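Local structure of 4-hydroxy-3-methylbut-2-enyl diphosphate reductase (Aquifex aeolicus, 3DNF) at residues D211-I216 with Y229-L234; Y239-A244 with P249-G254. The protein catalyses the last step of the non-mevalonate isoprenoid pathway, reducing (E)-4-hydroxy-3-methylbut-2-enyl diphosphate at an iron-sulfur cluster to isopentenyl and dimethylallyl diphosphate. All blocks are in the same frame, centred on the assembly; numbering follows the deposited sequence.

Contact 1. Residues D211-I216 with Y229-L234; sequences DVMIII and YISKEL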
loop_
_atom_site.group_PDB
_atom_site.type_symbol
_atom_site.label_atom_id
_atom_site.label_comp_id
_atom_site.label_asym_id
_atom_site.label_seq_id
_atom_site.Cartn_x
_atom_site.Cartn_y
_atom_site.Cartn_z
ATOM N N ASP B 211 -33.701 -15.974 16.641
ATOM C CA ASP B 211 -34.811 -15.038 16.821
ATOM C C ASP B 211 -34.396 -13.714 17.460
ATOM O O ASP B 211 -34.777 -12.644 16.982
ATOM C CB ASP B 211 -35.944 -15.687 17.613
ATOM C CG ASP B 211 -36.676 -16.754 16.768
ATOM O OD1 ASP B 211 -37.122 -16.301 15.547
ATOM O OD2 ASP B 211 -36.801 -18.046 17.312
ATOM N N VAL B 212 -33.615 -13.787 18.534
ATOM C CA VAL B 212 -33.135 -12.587 19.217
ATOM C C VAL B 212 -31.631 -12.659 19.353
ATOM O O VAL B 212 -31.078 -13.729 19.614
ATOM C CB VAL B 212 -33.789 -12.396 20.622
ATOM C CG1 VAL B 212 -33.896 -13.724 21.370
ATOM C CG2 VAL B 212 -33.017 -11.375 21.475
ATOM N N MET B 213 -30.995 -11.509 19.143
ATOM C CA MET B 213 -29.569 -11.327 19.358
ATOM C C MET B 213 -29.335 -10.459 20.590
ATOM O O MET B 213 -29.902 -9.371 20.708
ATOM C CB MET B 213 -28.934 -10.686 18.117
ATOM C CG MET B 213 -28.495 -11.679 17.049
ATOM S SD MET B 213 -27.274 -12.885 17.663
ATOM C CE MET B 213 -25.788 -11.907 17.916
ATOM N N ILE B 214 -28.508 -10.959 21.508
ATOM C CA ILE B 214 -28.034 -10.195 22.669
ATOM C C ILE B 214 -26.552 -9.856 22.519
ATOM O O ILE B 214 -25.722 -10.748 22.345
ATOM C CB ILE B 214 -28.245 -10.965 24.012
ATOM C CG1 ILE B 214 -29.705 -11.420 24.182
ATOM C CG2 ILE B 214 -27.751 -10.128 25.214
ATOM C CD1 ILE B 214 -30.772 -10.298 24.142
ATOM N N ILE B 215 -26.237 -8.564 22.582
ATOM C CA ILE B 215 -24.861 -8.071 22.500
ATOM C C ILE B 215 -24.482 -7.453 23.849
ATOM O O ILE B 215 -25.125 -6.499 24.315
ATOM C CB ILE B 215 -24.678 -7.040 21.331
ATOM C CG1 ILE B 215 -25.021 -7.661 19.952
ATOM C CG2 ILE B 215 -23.290 -6.391 21.366
ATOM C CD1 ILE B 215 -24.218 -8.904 19.552
ATOM N N ILE B 216 -23.460 -8.018 24.488
ATOM C CA ILE B 216 -23.062 -7.585 25.826
ATOM C C ILE B 216 -21.794 -6.708 25.764
ATOM O O ILE B 216 -20.885 -6.960 24.967
ATOM C CB ILE B 216 -22.842 -8.795 26.780
ATOM C CG1 ILE B 216 -24.041 -9.734 26.763
ATOM C CG2 ILE B 216 -22.581 -8.313 28.219
ATOM C CD1 ILE B 216 -23.691 -11.150 27.186
ATOM N N TYR B 229 -24.583 -2.648 16.183
ATOM C CA TYR B 229 -25.066 -2.127 14.892
ATOM C C TYR B 229 -25.069 -3.181 13.795
ATOM O O TYR B 229 -26.051 -3.324 13.067
ATOM C CB TYR B 229 -24.230 -0.936 14.428
ATOM C CG TYR B 229 -24.405 0.314 15.247
ATOM C CD1 TYR B 229 -23.317 0.887 15.897
ATOM C CD2 TYR B 229 -25.656 0.935 15.365
ATOM C CE1 TYR B 229 -23.452 2.031 16.651
ATOM C CE2 TYR B 229 -25.806 2.091 16.117
ATOM C CZ TYR B 229 -24.693 2.629 16.761
ATOM O OH TYR B 229 -24.804 3.774 17.510
ATOM N N ILE B 230 -23.960 -3.915 13.689
ATOM C CA ILE B 230 -23.815 -4.999 12.712
ATOM C C ILE B 230 -24.950 -6.024 12.846
ATOM O O ILE B 230 -25.517 -6.468 11.843
ATOM C CB ILE B 230 -22.399 -5.660 12.809
ATOM C CG1 ILE B 230 -22.137 -6.647 11.675
ATOM C CG2 ILE B 230 -22.186 -6.359 14.133
ATOM C CD1 ILE B 230 -20.738 -7.269 11.751
ATOM N N SER B 231 -25.293 -6.356 14.090
ATOM C CA SER B 231 -26.343 -7.318 14.397
ATOM C C SER B 231 -27.737 -6.741 14.139
ATOM O O SER B 231 -28.567 -7.393 13.512
ATOM C CB SER B 231 -26.221 -7.785 15.847
ATOM O OG SER B 231 -27.271 -8.687 16.181
ATOM N N LYS B 232 -27.962 -5.517 14.623
ATOM C CA LYS B 232 -29.222 -4.779 14.478
ATOM C C LYS B 232 -29.609 -4.596 13.004
ATOM O O LYS B 232 -30.788 -4.493 12.666
ATOM C CB LYS B 232 -29.095 -3.421 15.195
ATOM C CG LYS B 232 -30.313 -2.512 15.124
ATOM C CD LYS B 232 -31.430 -2.983 16.045
ATOM C CE LYS B 232 -32.652 -2.093 15.902
ATOM N NZ LYS B 232 -33.682 -2.436 17.020
ATOM N N GLU B 233 -28.597 -4.561 12.143
ATOM C CA GLU B 233 -28.773 -4.456 10.702
ATOM C C GLU B 233 -29.272 -5.763 10.079
ATOM O O GLU B 233 -29.988 -5.741 9.076
ATOM C CB GLU B 233 -27.442 -4.052 10.068
ATOM C CG GLU B 233 -27.465 -3.894 8.560
ATOM C CD GLU B 233 -26.082 -3.627 7.997
ATOM O OE1 GLU B 233 -25.191 -3.191 8.764
ATOM O OE2 GLU B 233 -25.895 -3.845 6.779
ATOM N N LEU B 234 -28.892 -6.894 10.674
ATOM C CA LEU B 234 -29.247 -8.216 10.138
ATOM C C LEU B 234 -30.401 -8.889 10.883
ATOM O O LEU B 234 -30.968 -9.876 10.400
ATOM C CB LEU B 234 -28.031 -9.149 10.129
ATOM C CG LEU B 234 -26.798 -8.736 9.322
ATOM C CD1 LEU B 234 -25.615 -9.626 9.682
ATOM C CD2 LEU B 234 -27.070 -8.764 7.824
#

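Contact 2. Residues Y239-A244 with P249-G254; sequences YHIETA and PEWFRG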
loop_
_atom_site.group_PDB
_atom_site.type_symbol
_atom_site.label_atom_id
_atom_site.label_comp_id
_atom_site.label_asym_id
_atom_site.label_seq_id
_atom_site.Cartn_x
_atom_site.Cartn_y
_atom_site.Cartn_z
ATOM N N TYR B 239 -30.452 -6.509 20.987
ATOM C CA TYR B 239 -30.506 -5.621 22.127
ATOM C C TYR B 239 -29.119 -5.575 22.688
ATOM O O TYR B 239 -28.484 -6.616 22.862
ATOM C CB TYR B 239 -31.504 -6.137 23.162
ATOM C CG TYR B 239 -32.910 -6.289 22.603
ATOM C CD1 TYR B 239 -33.353 -7.515 22.103
ATOM C CD2 TYR B 239 -33.785 -5.201 22.551
ATOM C CE1 TYR B 239 -34.635 -7.658 21.574
ATOM C CE2 TYR B 239 -35.068 -5.332 22.029
ATOM C CZ TYR B 239 -35.490 -6.564 21.542
ATOM O OH TYR B 239 -36.765 -6.697 21.023
ATOM N N HIS B 240 -28.631 -4.366 22.931
ATOM C CA HIS B 240 -27.350 -4.214 23.602
ATOM C C HIS B 240 -27.558 -4.049 25.113
ATOM O O HIS B 240 -28.427 -3.288 25.541
ATOM C CB HIS B 240 -26.566 -3.036 23.014
ATOM C CG HIS B 240 -25.400 -2.624 23.854
ATOM N ND1 HIS B 240 -25.420 -1.498 24.648
ATOM C CD2 HIS B 240 -24.202 -3.216 24.069
ATOM C CE1 HIS B 240 -24.276 -1.402 25.300
ATOM N NE2 HIS B 240 -23.521 -2.430 24.965
ATOM N N ILE B 241 -26.782 -4.778 25.921
ATOM C CA ILE B 241 -26.895 -4.696 27.386
ATOM C C ILE B 241 -25.520 -4.725 28.072
ATOM O O ILE B 241 -24.573 -5.291 27.531
ATOM C CB ILE B 241 -27.794 -5.822 27.985
ATOM C CG1 ILE B 241 -27.234 -7.209 27.663
ATOM C CG2 ILE B 241 -29.241 -5.707 27.493
ATOM C CD1 ILE B 241 -27.718 -8.298 28.601
ATOM N N GLU B 242 -25.435 -4.110 29.254
ATOM C CA GLU B 242 -24.216 -4.127 30.070
ATOM C C GLU B 242 -24.285 -5.189 31.174
ATOM O O GLU B 242 -23.253 -5.710 31.615
ATOM C CB GLU B 242 -23.971 -2.751 30.685
ATOM C CG GLU B 242 -23.413 -1.730 29.715
ATOM C CD GLU B 242 -23.141 -0.389 30.370
ATOM O OE1 GLU B 242 -23.891 -0.009 31.301
ATOM O OE2 GLU B 242 -22.183 0.297 29.946
ATOM N N THR B 243 -25.506 -5.503 31.606
ATOM C CA THR B 243 -25.750 -6.455 32.688
ATOM C C THR B 243 -26.963 -7.321 32.358
ATOM O O THR B 243 -27.881 -6.874 31.654
ATOM C CB THR B 243 -25.993 -5.708 34.047
ATOM O OG1 THR B 243 -24.865 -4.872 34.343
ATOM C CG2 THR B 243 -26.172 -6.686 35.207
ATOM N N ALA B 244 -26.968 -8.552 32.872
ATOM C CA ALA B 244 -28.151 -9.423 32.825
ATOM C C ALA B 244 -29.425 -8.760 33.384
ATOM O O ALA B 244 -30.543 -9.141 33.011
ATOM C CB ALA B 244 -27.875 -10.730 33.551
ATOM N N PRO B 249 -37.900 -9.614 30.131
ATOM C CA PRO B 249 -38.633 -10.856 29.854
ATOM C C PRO B 249 -39.437 -10.756 28.557
ATOM O O PRO B 249 -39.638 -11.763 27.871
ATOM C CB PRO B 249 -39.577 -10.980 31.054
ATOM C CG PRO B 249 -38.876 -10.260 32.151
ATOM C CD PRO B 249 -38.171 -9.111 31.492
ATOM N N GLU B 250 -39.860 -9.534 28.233
ATOM C CA GLU B 250 -40.659 -9.234 27.045
ATOM C C GLU B 250 -39.994 -9.707 25.750
ATOM O O GLU B 250 -40.670 -10.229 24.855
ATOM C CB GLU B 250 -40.932 -7.728 26.974
ATOM C CG GLU B 250 -41.917 -7.314 25.884
ATOM C CD GLU B 250 -42.234 -5.830 25.908
ATOM O OE1 GLU B 250 -43.418 -5.474 25.690
ATOM O OE2 GLU B 250 -41.304 -5.023 26.146
ATOM N N TRP B 251 -38.670 -9.526 25.670
ATOM C CA TRP B 251 -37.901 -9.837 24.463
ATOM C C TRP B 251 -37.892 -11.327 24.106
ATOM O O TRP B 251 -37.671 -11.683 22.921
ATOM C CB TRP B 251 -36.446 -9.362 24.587
ATOM C CG TRP B 251 -36.224 -7.906 24.948
ATOM C CD1 TRP B 251 -37.106 -6.869 24.812
ATOM C CD2 TRP B 251 -35.007 -7.331 25.463
ATOM N NE1 TRP B 251 -36.525 -5.695 25.234
ATOM C CE2 TRP B 251 -35.240 -5.947 25.638
ATOM C CE3 TRP B 251 -33.748 -7.856 25.807
ATOM C CZ2 TRP B 251 -34.259 -5.078 26.137
ATOM C CZ3 TRP B 251 -32.774 -6.991 26.304
ATOM C CH2 TRP B 251 -33.037 -5.619 26.464
ATOM N N PHE B 252 -38.129 -12.193 25.125
ATOM C CA PHE B 252 -38.017 -13.640 24.928
ATOM C C PHE B 252 -39.352 -14.384 24.826
ATOM O O PHE B 252 -39.429 -15.595 25.079
ATOM C CB PHE B 252 -37.128 -14.239 26.012
ATOM C CG PHE B 252 -35.808 -13.550 26.129
ATOM C CD1 PHE B 252 -35.593 -12.600 27.122
ATOM C CD2 PHE B 252 -34.791 -13.815 25.216
ATOM C CE1 PHE B 252 -34.372 -11.944 27.220
ATOM C CE2 PHE B 252 -33.570 -13.168 25.306
ATOM C CZ PHE B 252 -33.359 -12.229 26.309
ATOM N N ARG B 253 -40.397 -13.659 24.434
ATOM C CA ARG B 253 -41.681 -14.300 24.189
ATOM C C ARG B 253 -41.638 -15.019 22.836
ATOM O O ARG B 253 -41.207 -14.374 21.766
ATOM C CB ARG B 253 -42.815 -13.271 24.214
ATOM C CG ARG B 253 -42.972 -12.531 25.536
ATOM C CD ARG B 253 -44.076 -11.493 25.441
ATOM N NE ARG B 253 -43.956 -10.480 26.489
ATOM C CZ ARG B 253 -44.715 -9.388 26.577
ATOM N NH1 ARG B 253 -45.662 -9.146 25.677
ATOM N NH2 ARG B 253 -44.526 -8.529 27.570
ATOM N N GLY B 254 -42.064 -16.355 22.894
ATOM C CA GLY B 254 -42.222 -17.168 21.677
ATOM C C GLY B 254 -40.944 -17.355 20.868
ATOM O O GLY B 254 -40.986 -17.476 19.643
#

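Contact 1. Residues D211-I216 with Y229-L234
Ser-231 drops from helix 222-234 onto Met-213 and Ile-215 of strand 212-216, the strand-to-helix packing of a beta-alpha-beta unit that continues into the parallel neighbour strand 238-241. The interface is small, about 102 Å² summed over both sides, and wholly buried. A serine is short enough to let the backbones come close: the CA atoms of Met-213 and Ser-231 are 7.1 Å apart.

The apolar contact is Ile-215 CG1 against Ser-231 CB, a loose 4.3 Å. Met-213 and Ile-215 both leave the sheet on the helix side, while Ile-214, between them in sequence, points to the other side of the sheet.

The polar element is the serine hydroxyl. Ser-231 OG stands anti to its own backbone nitrogen (chi1 178°), which carries it down against the sheet. It shares a hydrogen bond with Thr-238 OG1 at the start of the adjacent strand, so the buried oxygen is satisfied there while methionine carbons crowd it from strand 212-216. On the helix side, Val-203 of helix 195-206 also touches Ser-231.

Met-213 folds around this oxygen. Its chain bends at both chi2 (-59°) and chi3 (-70°), curling the thioether back. Met-213 CB and CG lie 3.2 and 3.3 Å from Ser-231 OG. The curl brings the terminal methyl round to the same atom, Met-213 CE ending 3.9 Å from Ser-231 OG.

Contact 2. Residues Y239-A244 with P249-G254
Tyr-239 and Trp-251 lie flat on each other in a face-to-face stack. The phenol ring sits over the five-membered ring of the indole, centroids 3.6 Å apart and planes only 5° from parallel. The overlap runs the length of the tyrosine: CD2 lies 3.5 Å from Trp-251 CE2, CE2 is 3.5 Å from Trp-251 NE1, and the hydroxyl end lies level with Trp-251 CD1, across the stack. At the near end, Tyr-239 CB makes a CH-pi contact over the six-membered ring, 3.8 Å from its centroid. Ile-241 meets the indole differently, bringing the methyl CG2 to the benzo rim in the ring plane, 3.9 Å from Trp-251 CH2.

The torsions explain how the methyl gets there: Ile-241 has CG2 anti to its carbonyl carbon, while CG1 takes the place between the backbone nitrogen and that carbon (chi1 60°). Replacing Trp-251 with an alanine would probably strip the cover from this face of Tyr-239, leaving the phenol freer to turn and the Ile-241 methyl without its aromatic neighbour.

Further out, the 3-10 turn 249-251 presents the indole, and Phe-252 N bonds back to Pro-249 O at 3.2 Å. Phe-252 packs beside the indole, a face of its ring toward Trp-251 CB, and touches Val-212, Ile-214 and helix 268-281. Tyr-239 and Ile-241 are held by backbone bonds to strand 212-216. Away from the substrate and iron-sulfur sites, the whole is a connection of an open alpha/beta lobe folded back over the edge strand of its parallel sheet.

How the contacts relate
Strands 212-216 and 238-241 tie the two contacts together as neighbours in one parallel sheet: Tyr-239 N lies 2.9 Å from Met-213 O, and Ile-241 N 2.9 Å from Ile-215 O, both probable hydrogen bonds. Contact 1 is core, on the helix 222-234 side of an inner strand; contact 2 is partly exposed, at the outermost strand and on the opposite face. Their centres are about 11 Å apart. The chemistry follows the place: one bonded hydroxyl among aliphatic and thioether carbons where helix meets sheet, but a broad aromatic stack where a loop folds over the edge. The two follow one another in sequence, with no overlap of their segments.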